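Local coordinates for putative tetR-family transcriptional regulatory protein (Streptomyces coelicolor, PDB 2DG8) that probably acts as a TetR-family transcriptional regulator, binding DNA as a dimer through helix-turn-helix domains and perhaps responding to a small ligand in its C-terminal domain, at residues Arg29-His32 with Arg33-Ala36; Ala78-Asp81 with Arg82-Arg86; Thr124-Trp127 with Met128-Ser131; Glu163-Arg167 with Ala168-Glu172. One frame throughout, in Å; residues are numbered along the deposited sequence.

Contact 1 (Arg29-His32 with Arg33-Ala36)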
ATOM      1  N   ARG A  29      15.519   9.157  -6.867  1.00 36.93           N
ATOM      2  CA  ARG A  29      16.920   8.997  -7.232  1.00 36.82           C
ATOM      3  C   ARG A  29      17.112   8.395  -8.619  1.00 37.83           C
ATOM      4  O   ARG A  29      18.244   8.133  -9.035  1.00 39.22           O
ATOM      5  CB  ARG A  29      17.630   8.125  -6.195  1.00 37.68           C
ATOM      6  CG  ARG A  29      17.862   8.822  -4.868  1.00 39.65           C
ATOM      7  CD  ARG A  29      19.072   9.746  -4.940  1.00 43.56           C
ATOM      8  NE  ARG A  29      20.319   8.988  -5.014  1.00 46.43           N
ATOM      9  CZ  ARG A  29      21.533   9.534  -5.021  1.00 48.98           C
ATOM     10  NH1 ARG A  29      22.611   8.762  -5.091  1.00 45.71           N
ATOM     11  NH2 ARG A  29      21.667  10.855  -4.957  1.00 49.25           N
ATOM     12  N   VAL A  30      16.015   8.162  -9.332  1.00 36.40           N
ATOM     13  CA  VAL A  30      16.117   7.593 -10.670  1.00 38.22           C
ATOM     14  C   VAL A  30      16.759   8.575 -11.644  1.00 39.04           C
ATOM     15  O   VAL A  30      16.296   9.700 -11.798  1.00 39.12           O
ATOM     16  CB  VAL A  30      14.729   7.197 -11.243  1.00 39.70           C
ATOM     17  CG1 VAL A  30      14.852   6.881 -12.738  1.00 40.50           C
ATOM     18  CG2 VAL A  30      14.175   5.981 -10.498  1.00 36.17           C
ATOM     19  N   SER A  31      17.839   8.151 -12.289  1.00 40.64           N
ATOM     20  CA  SER A  31      18.499   8.996 -13.276  1.00 40.75           C
ATOM     21  C   SER A  31      19.256   8.116 -14.242  1.00 40.68           C
ATOM     22  O   SER A  31      19.693   7.017 -13.892  1.00 41.49           O
ATOM     23  CB  SER A  31      19.460   9.998 -12.621  1.00 40.81           C
ATOM     24  OG  SER A  31      20.701   9.401 -12.285  1.00 40.61           O
ATOM     25  N   HIS A  32      19.390   8.607 -15.466  1.00 41.39           N
ATOM     26  CA  HIS A  32      20.092   7.903 -16.524  1.00 42.08           C
ATOM     27  C   HIS A  32      21.512   7.511 -16.148  1.00 40.96           C
ATOM     28  O   HIS A  32      21.939   6.386 -16.403  1.00 42.01           O
ATOM     29  CB  HIS A  32      20.105   8.771 -17.780  1.00 43.52           C
ATOM     30  CG  HIS A  32      18.825   8.726 -18.547  1.00 44.99           C
ATOM     31  ND1 HIS A  32      18.305   9.823 -19.198  1.00 50.21           N
ATOM     32  CD2 HIS A  32      17.958   7.710 -18.767  1.00 46.81           C
ATOM     33  CE1 HIS A  32      17.170   9.485 -19.785  1.00 50.39           C
ATOM     34  NE2 HIS A  32      16.938   8.209 -19.540  1.00 48.34           N
ATOM     35  N   ARG A  33      22.249   8.435 -15.541  1.00 42.09           N
ATOM     36  CA  ARG A  33      23.627   8.152 -15.152  1.00 41.77           C
ATOM     37  C   ARG A  33      23.751   7.060 -14.091  1.00 41.53           C
ATOM     38  O   ARG A  33      24.552   6.134 -14.237  1.00 40.93           O
ATOM     39  CB  ARG A  33      24.310   9.429 -14.659  1.00 45.65           C
ATOM     40  CG  ARG A  33      25.109  10.163 -15.736  1.00 50.58           C
ATOM     41  CD  ARG A  33      24.713  11.629 -15.841  1.00 56.45           C
ATOM     42  NE  ARG A  33      24.670  12.284 -14.535  1.00 61.60           N
ATOM     43  CZ  ARG A  33      24.436  13.581 -14.356  1.00 63.40           C
ATOM     44  NH1 ARG A  33      24.227  14.370 -15.403  1.00 64.54           N
ATOM     45  NH2 ARG A  33      24.405  14.091 -13.130  1.00 64.80           N
ATOM     46  N   ARG A  34      22.957   7.163 -13.030  1.00 40.64           N
ATOM     47  CA  ARG A  34      23.006   6.180 -11.955  1.00 40.64           C
ATOM     48  C   ARG A  34      22.646   4.781 -12.444  1.00 42.15           C
ATOM     49  O   ARG A  34      23.259   3.788 -12.039  1.00 42.92           O
ATOM     50  CB  ARG A  34      22.052   6.575 -10.827  1.00 42.46           C
ATOM     51  CG  ARG A  34      22.337   7.921 -10.188  1.00 44.28           C
ATOM     52  CD  ARG A  34      21.706   8.006  -8.799  1.00 46.54           C
ATOM     53  NE  ARG A  34      21.977   9.296  -8.177  1.00 47.13           N
ATOM     54  CZ  ARG A  34      21.310  10.413  -8.445  1.00 49.73           C
ATOM     55  NH1 ARG A  34      20.313  10.406  -9.318  1.00 47.16           N
ATOM     56  NH2 ARG A  34      21.669  11.552  -7.864  1.00 51.42           N
ATOM     57  N   ILE A  35      21.650   4.704 -13.321  1.00 41.45           N
ATOM     58  CA  ILE A  35      21.204   3.423 -13.849  1.00 39.08           C
ATOM     59  C   ILE A  35      22.235   2.806 -14.778  1.00 40.03           C
ATOM     60  O   ILE A  35      22.535   1.613 -14.675  1.00 40.71           O
ATOM     61  CB  ILE A  35      19.847   3.574 -14.581  1.00 38.62           C
ATOM     62  CG1 ILE A  35      18.766   3.951 -13.559  1.00 37.03           C
ATOM     63  CG2 ILE A  35      19.480   2.280 -15.306  1.00 34.43           C
ATOM     64  CD1 ILE A  35      17.457   4.386 -14.169  1.00 39.99           C
ATOM     65  N   ALA A  36      22.786   3.612 -15.679  1.00 40.70           N
ATOM     66  CA  ALA A  36      23.794   3.104 -16.606  1.00 40.73           C
ATOM     67  C   ALA A  36      24.936   2.462 -15.821  1.00 40.01           C
ATOM     68  O   ALA A  36      25.396   1.369 -16.158  1.00 40.42           O
ATOM     69  CB  ALA A  36      24.326   4.236 -17.494  1.00 41.27           C
TER
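Ser31 caps helix 32-39, which in a TetR-type DNA-binding domain is the first helix of the helix-turn-helix, by accepting the backbone N-H of Arg34. Arg34 N lies 3.3 Å from Ser31 OG, and the bond is nearly straight, 164° at the hydrogen. The hydroxyl gets there because a chi1 of 80° sets it between its own backbone N and carbonyl carbon. Ile35 N to Ser31 O and Ala36 N to His32 O then carry on the ordinary helical pattern. The side chain of Arg34 passes close beside the cap, with CG 3.0 Å from Ser31 OG, and runs extended back to the loop, where NH1 makes a weak bond of 3.1 Å to Arg29 O. Here the two arginine side chains cross at about a right angle: Arg34 NE sits over the centre of the Arg29 guanidinium, whose plane is turned 43° from its own. Two like charges meet, and Glu25, salt-bridged to Arg29 NE, probably offsets part of the repulsion. Cutting Arg34 back to alanine would probably leave Arg29 O without its weak donor and a gap beside Ser31 OG where CG had packed. Further in, Val30 and Ile35 reach helices 10-25 and 53-77, packing on Leu21 and Leu56 respectively, and they touch each other where Val30 CG1 comes within 3.9 Å of Ile35 CD1.

Contact 2 (Ala78-Asp81 with Arg82-Arg86)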
ATOM      1  N   ALA A  78      -0.713 -24.448  -8.840  1.00 48.70           N
ATOM      2  CA  ALA A  78      -0.505 -25.766  -8.246  1.00 48.75           C
ATOM      3  C   ALA A  78      -1.671 -26.261  -7.392  1.00 49.85           C
ATOM      4  O   ALA A  78      -1.568 -27.311  -6.756  1.00 49.66           O
ATOM      5  CB  ALA A  78       0.774 -25.759  -7.411  1.00 48.30           C
ATOM      6  N   ALA A  79      -2.770 -25.512  -7.369  1.00 49.85           N
ATOM      7  CA  ALA A  79      -3.940 -25.897  -6.583  1.00 50.34           C
ATOM      8  C   ALA A  79      -4.915 -26.713  -7.425  1.00 50.51           C
ATOM      9  O   ALA A  79      -5.286 -26.309  -8.527  1.00 49.91           O
ATOM     10  CB  ALA A  79      -4.635 -24.653  -6.025  1.00 48.63           C
ATOM     11  N   ALA A  80      -5.338 -27.852  -6.885  1.00 51.53           N
ATOM     12  CA  ALA A  80      -6.254 -28.754  -7.576  1.00 53.26           C
ATOM     13  C   ALA A  80      -7.740 -28.415  -7.426  1.00 54.42           C
ATOM     14  O   ALA A  80      -8.532 -28.681  -8.334  1.00 55.50           O
ATOM     15  CB  ALA A  80      -6.003 -30.189  -7.113  1.00 53.03           C
ATOM     16  N   ASP A  81      -8.114 -27.831  -6.291  1.00 54.03           N
ATOM     17  CA  ASP A  81      -9.504 -27.473  -6.028  1.00 55.12           C
ATOM     18  C   ASP A  81      -9.599 -26.232  -5.146  1.00 55.35           C
ATOM     19  O   ASP A  81      -8.577 -25.636  -4.801  1.00 55.52           O
ATOM     20  CB  ASP A  81     -10.205 -28.634  -5.331  1.00 56.63           C
ATOM     21  CG  ASP A  81      -9.331 -29.278  -4.271  1.00 58.38           C
ATOM     22  OD1 ASP A  81      -8.606 -30.239  -4.602  1.00 58.07           O
ATOM     23  OD2 ASP A  81      -9.351 -28.811  -3.112  1.00 59.09           O
ATOM     24  N   ARG A  82     -10.825 -25.853  -4.779  1.00 54.04           N
ATOM     25  CA  ARG A  82     -11.046 -24.688  -3.921  1.00 54.99           C
ATOM     26  C   ARG A  82     -10.217 -24.786  -2.645  1.00 52.96           C
ATOM     27  O   ARG A  82      -9.510 -23.849  -2.278  1.00 51.65           O
ATOM     28  CB  ARG A  82     -12.515 -24.568  -3.490  1.00 58.17           C
ATOM     29  CG  ARG A  82     -13.546 -24.226  -4.554  1.00 61.88           C
ATOM     30  CD  ARG A  82     -14.903 -24.013  -3.865  1.00 63.59           C
ATOM     31  NE  ARG A  82     -15.146 -25.017  -2.822  1.00 64.37           N
ATOM     32  CZ  ARG A  82     -16.123 -24.955  -1.917  1.00 63.61           C
ATOM     33  NH1 ARG A  82     -16.252 -25.916  -1.014  1.00 62.44           N
ATOM     34  NH2 ARG A  82     -16.969 -23.935  -1.907  1.00 64.35           N
ATOM     35  N   ASP A  83     -10.327 -25.924  -1.960  1.00 50.53           N
ATOM     36  CA  ASP A  83      -9.610 -26.129  -0.715  1.00 49.05           C
ATOM     37  C   ASP A  83      -8.115 -25.886  -0.829  1.00 47.99           C
ATOM     38  O   ASP A  83      -7.537 -25.213   0.021  1.00 47.10           O
ATOM     39  CB  ASP A  83      -9.867 -27.533  -0.162  1.00 51.73           C
ATOM     40  CG  ASP A  83     -11.245 -27.671   0.474  1.00 54.74           C
ATOM     41  OD1 ASP A  83     -11.632 -26.789   1.275  1.00 55.52           O
ATOM     42  OD2 ASP A  83     -11.937 -28.671   0.182  1.00 57.19           O
ATOM     43  N   GLU A  84      -7.483 -26.431  -1.866  1.00 45.56           N
ATOM     44  CA  GLU A  84      -6.049 -26.227  -2.035  1.00 44.18           C
ATOM     45  C   GLU A  84      -5.791 -24.774  -2.418  1.00 41.37           C
ATOM     46  O   GLU A  84      -4.798 -24.188  -2.006  1.00 42.39           O
ATOM     47  CB  GLU A  84      -5.479 -27.158  -3.109  1.00 46.48           C
ATOM     48  CG  GLU A  84      -5.708 -28.639  -2.843  1.00 48.07           C
ATOM     49  CD  GLU A  84      -4.754 -29.535  -3.622  1.00 48.69           C
ATOM     50  OE1 GLU A  84      -4.453 -29.227  -4.797  1.00 47.68           O
ATOM     51  OE2 GLU A  84      -4.315 -30.560  -3.057  1.00 49.07           O
ATOM     52  N   ALA A  85      -6.701 -24.195  -3.194  1.00 38.23           N
ATOM     53  CA  ALA A  85      -6.577 -22.805  -3.613  1.00 37.62           C
ATOM     54  C   ALA A  85      -6.570 -21.879  -2.400  1.00 37.80           C
ATOM     55  O   ALA A  85      -5.730 -20.987  -2.302  1.00 36.25           O
ATOM     56  CB  ALA A  85      -7.721 -22.429  -4.540  1.00 36.18           C
ATOM     57  N   ARG A  86      -7.510 -22.097  -1.481  1.00 36.62           N
ATOM     58  CA  ARG A  86      -7.600 -21.278  -0.278  1.00 37.09           C
ATOM     59  C   ARG A  86      -6.307 -21.389   0.516  1.00 38.17           C
ATOM     60  O   ARG A  86      -5.788 -20.392   1.025  1.00 36.88           O
ATOM     61  CB  ARG A  86      -8.770 -21.732   0.607  1.00 36.40           C
ATOM     62  CG  ARG A  86     -10.137 -21.599  -0.032  1.00 38.77           C
ATOM     63  CD  ARG A  86     -11.239 -21.957   0.959  1.00 37.69           C
ATOM     64  NE  ARG A  86     -12.575 -21.701   0.418  1.00 41.48           N
ATOM     65  CZ  ARG A  86     -13.338 -22.610  -0.187  1.00 42.83           C
ATOM     66  NH1 ARG A  86     -14.538 -22.268  -0.643  1.00 44.78           N
ATOM     67  NH2 ARG A  86     -12.911 -23.862  -0.328  1.00 39.70           N
TER
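Different torsions bring the carboxylates of Asp81 and Glu84 to the same helix start. In Asp81 a chi1 of 42° places the carboxylate between backbone N and carbonyl carbon, over the start of the helix; in Glu84 CG lies anti to the carbonyl carbon (chi1 -58°), and the chain then runs extended to the loop at Ala80. Two bonds follow, running in opposite senses. Glu84 N donates to Asp81 OD2 at 3.3 Å, reaching the oxygen from above the carboxylate plane, 52° out of it. In return Glu84 OE1 takes the N-H of Ala80 on its anti lone pair, a short bond of 2.7 Å from Ala80 N. The two carboxylates are left near one another, Asp81 OD1 to Glu84 OE1 being 4.3 Å; the positive end of the helix dipole would be expected to ease this. A leucine in place of Asp81 would probably leave Glu84 N without its cap and the first turn freer to fray. The first helical bond proper links Ala85 N to Asp81 O. Alongside this bond Ala79 CB comes within 4.1 Å of Ala85 CB, and His138 and Phe139 pack on Ala85. One turn along, Asp83 OD1 pairs with Arg86 NH2 at 3.6 Å, while Arg86 NE bonds Thr178. Taken together this is an Asp N-cap, with Glu84 in addition taking the N-H of the residue before the cap, and it opens helix 82-98 of the TetR-type C-terminal domain.

Contact 3 (Thr124-Trp127 with Met128-Ser131)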
ATOM      1  N   THR A 124      -1.136  -0.432 -12.379  1.00 38.84           N
ATOM      2  CA  THR A 124      -1.781  -1.114 -11.265  1.00 38.07           C
ATOM      3  C   THR A 124      -3.078  -1.797 -11.706  1.00 36.97           C
ATOM      4  O   THR A 124      -3.409  -2.884 -11.228  1.00 37.26           O
ATOM      5  CB  THR A 124      -2.046  -0.135 -10.087  1.00 38.56           C
ATOM      6  OG1 THR A 124      -2.615   1.082 -10.581  1.00 39.42           O
ATOM      7  CG2 THR A 124      -0.742   0.195  -9.370  1.00 39.63           C
ATOM      8  N   HIS A 125      -3.799  -1.179 -12.636  1.00 38.10           N
ATOM      9  CA  HIS A 125      -5.054  -1.752 -13.128  1.00 36.47           C
ATOM     10  C   HIS A 125      -4.776  -3.076 -13.846  1.00 37.66           C
ATOM     11  O   HIS A 125      -5.491  -4.062 -13.656  1.00 35.58           O
ATOM     12  CB  HIS A 125      -5.741  -0.792 -14.104  1.00 38.57           C
ATOM     13  CG  HIS A 125      -7.148  -1.182 -14.443  1.00 39.64           C
ATOM     14  ND1 HIS A 125      -8.245  -0.676 -13.775  1.00 41.19           N
ATOM     15  CD2 HIS A 125      -7.638  -2.044 -15.366  1.00 39.11           C
ATOM     16  CE1 HIS A 125      -9.346  -1.206 -14.273  1.00 42.79           C
ATOM     17  NE2 HIS A 125      -9.005  -2.042 -15.241  1.00 42.87           N
ATOM     18  N   GLU A 126      -3.737  -3.086 -14.676  1.00 37.45           N
ATOM     19  CA  GLU A 126      -3.356  -4.281 -15.426  1.00 36.83           C
ATOM     20  C   GLU A 126      -2.799  -5.345 -14.479  1.00 36.72           C
ATOM     21  O   GLU A 126      -2.941  -6.543 -14.719  1.00 35.93           O
ATOM     22  CB  GLU A 126      -2.316  -3.914 -16.488  1.00 37.22           C
ATOM     23  CG  GLU A 126      -1.767  -5.086 -17.283  1.00 40.03           C
ATOM     24  CD  GLU A 126      -2.826  -5.812 -18.088  1.00 42.60           C
ATOM     25  OE1 GLU A 126      -3.973  -5.311 -18.172  1.00 43.23           O
ATOM     26  OE2 GLU A 126      -2.506  -6.888 -18.645  1.00 43.04           O
ATOM     27  N   TRP A 127      -2.168  -4.896 -13.397  1.00 35.17           N
ATOM     28  CA  TRP A 127      -1.616  -5.808 -12.395  1.00 34.88           C
ATOM     29  C   TRP A 127      -2.789  -6.520 -11.689  1.00 33.42           C
ATOM     30  O   TRP A 127      -2.831  -7.745 -11.591  1.00 33.97           O
ATOM     31  CB  TRP A 127      -0.775  -5.014 -11.374  1.00 33.28           C
ATOM     32  CG  TRP A 127      -0.013  -5.855 -10.382  1.00 32.23           C
ATOM     33  CD1 TRP A 127       0.030  -7.219 -10.324  1.00 33.09           C
ATOM     34  CD2 TRP A 127       0.790  -5.385  -9.287  1.00 32.83           C
ATOM     35  NE1 TRP A 127       0.804  -7.630  -9.263  1.00 33.39           N
ATOM     36  CE2 TRP A 127       1.281  -6.526  -8.606  1.00 32.83           C
ATOM     37  CE3 TRP A 127       1.141  -4.111  -8.816  1.00 31.69           C
ATOM     38  CZ2 TRP A 127       2.104  -6.434  -7.473  1.00 31.08           C
ATOM     39  CZ3 TRP A 127       1.962  -4.015  -7.691  1.00 35.37           C
ATOM     40  CH2 TRP A 127       2.433  -5.176  -7.030  1.00 36.06           C
ATOM     41  N   MET A 128      -3.755  -5.743 -11.220  1.00 34.09           N
ATOM     42  CA  MET A 128      -4.911  -6.316 -10.535  1.00 36.97           C
ATOM     43  C   MET A 128      -5.689  -7.272 -11.434  1.00 35.59           C
ATOM     44  O   MET A 128      -6.209  -8.283 -10.971  1.00 35.94           O
ATOM     45  CB  MET A 128      -5.844  -5.206 -10.044  1.00 37.72           C
ATOM     46  CG  MET A 128      -5.261  -4.341  -8.941  1.00 41.57           C
ATOM     47  SD  MET A 128      -6.458  -3.120  -8.351  1.00 47.92           S
ATOM     48  CE  MET A 128      -6.309  -1.860  -9.580  1.00 45.94           C
ATOM     49  N   ARG A 129      -5.759  -6.951 -12.720  1.00 35.78           N
ATOM     50  CA  ARG A 129      -6.486  -7.776 -13.671  1.00 38.58           C
ATOM     51  C   ARG A 129      -5.836  -9.142 -13.864  1.00 38.16           C
ATOM     52  O   ARG A 129      -6.522 -10.156 -13.922  1.00 39.25           O
ATOM     53  CB  ARG A 129      -6.581  -7.065 -15.025  1.00 39.38           C
ATOM     54  CG  ARG A 129      -7.582  -7.691 -15.981  1.00 43.91           C
ATOM     55  CD  ARG A 129      -7.154  -7.477 -17.425  1.00 49.02           C
ATOM     56  NE  ARG A 129      -6.122  -8.440 -17.796  1.00 52.59           N
ATOM     57  CZ  ARG A 129      -5.284  -8.286 -18.812  1.00 54.78           C
ATOM     58  NH1 ARG A 129      -5.349  -7.198 -19.569  1.00 58.58           N
ATOM     59  NH2 ARG A 129      -4.381  -9.220 -19.075  1.00 54.53           N
ATOM     60  N   ARG A 130      -4.515  -9.167 -13.979  1.00 39.33           N
ATOM     61  CA  ARG A 130      -3.799 -10.425 -14.170  1.00 40.45           C
ATOM     62  C   ARG A 130      -3.849 -11.281 -12.901  1.00 39.99           C
ATOM     63  O   ARG A 130      -3.907 -12.515 -12.964  1.00 39.86           O
ATOM     64  CB  ARG A 130      -2.357 -10.131 -14.578  1.00 42.14           C
ATOM     65  CG  ARG A 130      -2.275  -9.269 -15.831  1.00 46.91           C
ATOM     66  CD  ARG A 130      -1.354  -9.890 -16.862  1.00 51.03           C
ATOM     67  NE  ARG A 130       0.051  -9.757 -16.490  1.00 55.82           N
ATOM     68  CZ  ARG A 130       1.013 -10.566 -16.920  1.00 58.12           C
ATOM     69  NH1 ARG A 130       2.264 -10.370 -16.536  1.00 60.58           N
ATOM     70  NH2 ARG A 130       0.723 -11.585 -17.719  1.00 59.28           N
ATOM     71  N   SER A 131      -3.827 -10.621 -11.748  1.00 39.25           N
ATOM     72  CA  SER A 131      -3.914 -11.334 -10.477  1.00 37.89           C
ATOM     73  C   SER A 131      -5.252 -12.069 -10.461  1.00 37.42           C
ATOM     74  O   SER A 131      -5.326 -13.264 -10.160  1.00 36.23           O
ATOM     75  CB  SER A 131      -3.873 -10.349  -9.308  1.00 34.85           C
ATOM     76  OG  SER A 131      -2.657  -9.630  -9.284  1.00 31.21           O
TER
HETATM   77  O   HOH W   1      -0.104 -10.380  -8.679  1.00 33.71           O
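Thr124 O receives the N-H of Met128 at 2.9 Å, the first of four backbone bonds along this part of helix 121-135 in the TetR-type C-terminal domain. The hydroxyl of Thr124 bonds to Leu160 O of the second subunit. His125, whose carbonyl takes Arg129 N, pairs its ND1 with Arg162 N of the second subunit, so both residues contribute to the dimer interface. Glu126 lies side by side with Arg129. CG is anti to the backbone N (chi1 176°) and the chain folds at chi2, so that the carboxylate ends up over one face of the guanidinium, offset toward its rim, the planes 85° apart. Glu126 OE1 is 2.7 Å from Arg129 NH1, yet no N-H points at it; this salt bridge works through charge alone. Arg130, farther round, takes Asp66 as its partner. Trp127 is buried between helices 53-77 and 101-116. Its carbonyl serves two donors, Ser131 N and Ser131 OG, each at 3.0 Å from Trp127 O, the hydroxyl standing 42° out of the carbonyl plane. A water accepts from Trp127 NE1 at 3.0 Å and donates to Ser131 OG at 2.7 Å. Every proton in that chain therefore has a direction, from indole through water and hydroxyl to the carbonyl, which satisfies the buried polar atoms and should fix how the Ser131 hydroxyl is turned.

Contact 4 (Glu163-Arg167 with Ala168-Glu172)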
ATOM      1  N   GLU A 163       4.009  -6.903  14.991  1.00 49.44           N
ATOM      2  CA  GLU A 163       3.686  -8.275  15.363  1.00 50.29           C
ATOM      3  C   GLU A 163       2.640  -8.796  14.366  1.00 47.51           C
ATOM      4  O   GLU A 163       1.438  -8.684  14.593  1.00 47.62           O
ATOM      5  CB  GLU A 163       3.132  -8.310  16.786  1.00 54.58           C
ATOM      6  CG  GLU A 163       4.038  -7.648  17.822  1.00 58.99           C
ATOM      7  CD  GLU A 163       3.435  -7.652  19.217  1.00 62.48           C
ATOM      8  OE1 GLU A 163       2.338  -7.071  19.398  1.00 63.55           O
ATOM      9  OE2 GLU A 163       4.057  -8.239  20.134  1.00 63.82           O
ATOM     10  N   PRO A 164       3.095  -9.387  13.251  1.00 46.04           N
ATOM     11  CA  PRO A 164       2.210  -9.920  12.209  1.00 44.00           C
ATOM     12  C   PRO A 164       1.290 -11.029  12.670  1.00 42.55           C
ATOM     13  O   PRO A 164       1.691 -11.877  13.463  1.00 42.78           O
ATOM     14  CB  PRO A 164       3.188 -10.380  11.133  1.00 45.42           C
ATOM     15  CG  PRO A 164       4.364 -10.836  11.938  1.00 46.72           C
ATOM     16  CD  PRO A 164       4.501  -9.721  12.962  1.00 45.50           C
ATOM     17  N   HIS A 165       0.051 -11.017  12.178  1.00 40.14           N
ATOM     18  CA  HIS A 165      -0.905 -12.049  12.557  1.00 37.39           C
ATOM     19  C   HIS A 165      -0.451 -13.385  11.966  1.00 35.53           C
ATOM     20  O   HIS A 165       0.407 -13.422  11.081  1.00 34.98           O
ATOM     21  CB  HIS A 165      -2.328 -11.686  12.089  1.00 36.36           C
ATOM     22  CG  HIS A 165      -2.524 -11.723  10.601  1.00 38.10           C
ATOM     23  ND1 HIS A 165      -2.719 -10.584   9.847  1.00 37.62           N
ATOM     24  CD2 HIS A 165      -2.592 -12.761   9.733  1.00 37.93           C
ATOM     25  CE1 HIS A 165      -2.902 -10.919   8.583  1.00 37.36           C
ATOM     26  NE2 HIS A 165      -2.829 -12.235   8.486  1.00 37.55           N
ATOM     27  N   GLY A 166      -1.022 -14.480  12.455  1.00 35.08           N
ATOM     28  CA  GLY A 166      -0.631 -15.796  11.975  1.00 31.80           C
ATOM     29  C   GLY A 166      -1.462 -16.359  10.841  1.00 30.19           C
ATOM     30  O   GLY A 166      -2.457 -15.762  10.439  1.00 31.72           O
ATOM     31  N   ARG A 167      -1.064 -17.533  10.353  1.00 29.89           N
ATOM     32  CA  ARG A 167      -1.740 -18.203   9.239  1.00 29.73           C
ATOM     33  C   ARG A 167      -3.197 -18.599   9.513  1.00 30.36           C
ATOM     34  O   ARG A 167      -4.030 -18.526   8.615  1.00 27.09           O
ATOM     35  CB  ARG A 167      -0.937 -19.444   8.815  1.00 31.37           C
ATOM     36  CG  ARG A 167      -1.404 -20.101   7.519  1.00 35.36           C
ATOM     37  CD  ARG A 167      -0.849 -21.521   7.382  1.00 35.88           C
ATOM     38  NE  ARG A 167      -1.462 -22.275   6.288  1.00 35.73           N
ATOM     39  CZ  ARG A 167      -1.160 -22.105   5.004  1.00 37.91           C
ATOM     40  NH1 ARG A 167      -1.759 -22.825   4.064  1.00 33.42           N
ATOM     41  NH2 ARG A 167      -0.242 -21.213   4.664  1.00 37.75           N
ATOM     42  N   ALA A 168      -3.512 -19.014  10.739  1.00 30.33           N
ATOM     43  CA  ALA A 168      -4.890 -19.400  11.049  1.00 31.78           C
ATOM     44  C   ALA A 168      -5.834 -18.228  10.778  1.00 31.86           C
ATOM     45  O   ALA A 168      -6.900 -18.393  10.186  1.00 34.54           O
ATOM     46  CB  ALA A 168      -5.007 -19.847  12.510  1.00 33.66           C
ATOM     47  N   LEU A 169      -5.437 -17.041  11.214  1.00 32.44           N
ATOM     48  CA  LEU A 169      -6.232 -15.839  10.999  1.00 31.93           C
ATOM     49  C   LEU A 169      -6.304 -15.541   9.500  1.00 30.65           C
ATOM     50  O   LEU A 169      -7.343 -15.144   8.992  1.00 30.84           O
ATOM     51  CB  LEU A 169      -5.599 -14.660  11.752  1.00 33.93           C
ATOM     52  CG  LEU A 169      -6.326 -13.313  11.835  1.00 35.68           C
ATOM     53  CD1 LEU A 169      -6.239 -12.593  10.500  1.00 41.26           C
ATOM     54  CD2 LEU A 169      -7.763 -13.534  12.258  1.00 36.00           C
ATOM     55  N   THR A 170      -5.194 -15.731   8.793  1.00 29.49           N
ATOM     56  CA  THR A 170      -5.169 -15.490   7.355  1.00 29.54           C
ATOM     57  C   THR A 170      -6.100 -16.487   6.650  1.00 29.51           C
ATOM     58  O   THR A 170      -6.906 -16.115   5.802  1.00 29.34           O
ATOM     59  CB  THR A 170      -3.734 -15.644   6.764  1.00 30.08           C
ATOM     60  OG1 THR A 170      -2.863 -14.639   7.315  1.00 29.10           O
ATOM     61  CG2 THR A 170      -3.769 -15.479   5.232  1.00 29.92           C
ATOM     62  N   LEU A 171      -5.997 -17.753   7.025  1.00 30.72           N
ATOM     63  CA  LEU A 171      -6.812 -18.783   6.407  1.00 31.14           C
ATOM     64  C   LEU A 171      -8.301 -18.574   6.657  1.00 29.54           C
ATOM     65  O   LEU A 171      -9.118 -18.815   5.774  1.00 30.10           O
ATOM     66  CB  LEU A 171      -6.372 -20.155   6.914  1.00 32.67           C
ATOM     67  CG  LEU A 171      -6.817 -21.334   6.056  1.00 37.87           C
ATOM     68  CD1 LEU A 171      -6.261 -21.194   4.630  1.00 35.39           C
ATOM     69  CD2 LEU A 171      -6.328 -22.620   6.709  1.00 40.13           C
ATOM     70  N   GLU A 172      -8.658 -18.110   7.852  1.00 30.30           N
ATOM     71  CA  GLU A 172     -10.065 -17.873   8.172  1.00 30.02           C
ATOM     72  C   GLU A 172     -10.664 -16.747   7.327  1.00 28.04           C
ATOM     73  O   GLU A 172     -11.775 -16.871   6.824  1.00 28.49           O
ATOM     74  CB  GLU A 172     -10.244 -17.529   9.659  1.00 31.68           C
ATOM     75  CG  GLU A 172     -11.704 -17.563  10.101  1.00 35.25           C
ATOM     76  CD  GLU A 172     -11.897 -17.180  11.554  1.00 38.45           C
ATOM     77  OE1 GLU A 172     -11.755 -15.984  11.888  1.00 39.01           O
ATOM     78  OE2 GLU A 172     -12.185 -18.081  12.372  1.00 42.45           O
TER
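His165 presents one ring face to Leu169 and its edge to Thr170, just before the N-cap Gly166 that opens helix 167-177 of the TetR-type C-terminal domain. Leu169 CD1 stands 3.8 Å from the ring centroid and only 13° off the normal, a CH-pi contact made over the middle of the imidazole, with the two side chains crossing at about a right angle. Thr170 also comes across at about a right angle, but its OG1 lies in the ring plane and hydrogen-bonds His165 NE2 at 2.7 Å. A chi1 of 69° sets the ring between backbone N and carbonyl carbon, folding it back over the helix start; with Leu169 over a face and Thr170 at the edge, the imidazole is probably restrained in its rotation. Thr170 OG1 has another partner in His94, which ties the start of helix 167-177 to helix 82-98. His165 also packs against Arg145 of the second subunit. The extended chain of Arg167 reaches salt bridges with Asp91 and Glu87 on helix 82-98. The helix itself starts with Thr170 N donating to Gly166 O in the carbonyl plane, followed by Leu171 N to Arg167 O at 2.6 Å.

Overall arrangement
From the N terminus the contacts come strictly in series, none nested and none crossing. Contact 1 closes the loop between helices 10-25 and 32-39 in the DNA-binding domain, about 43 Å, centre to centre, from contact 2. The other three lie in the C-terminal domain. Contact 2 ends the loop after the long helix 53-77, contact 3 sits within helix 121-135, and contact 4 ends the loop between helices 141-159 and 167-177. Contacts 2 and 4, helix starts both, meet where Arg86 O touches Leu171 CD1. Contacts 3 and 4 stay about 15 Å apart at their nearest atoms, yet both reach the second subunit, His125 packing on Glu163 across the dimer.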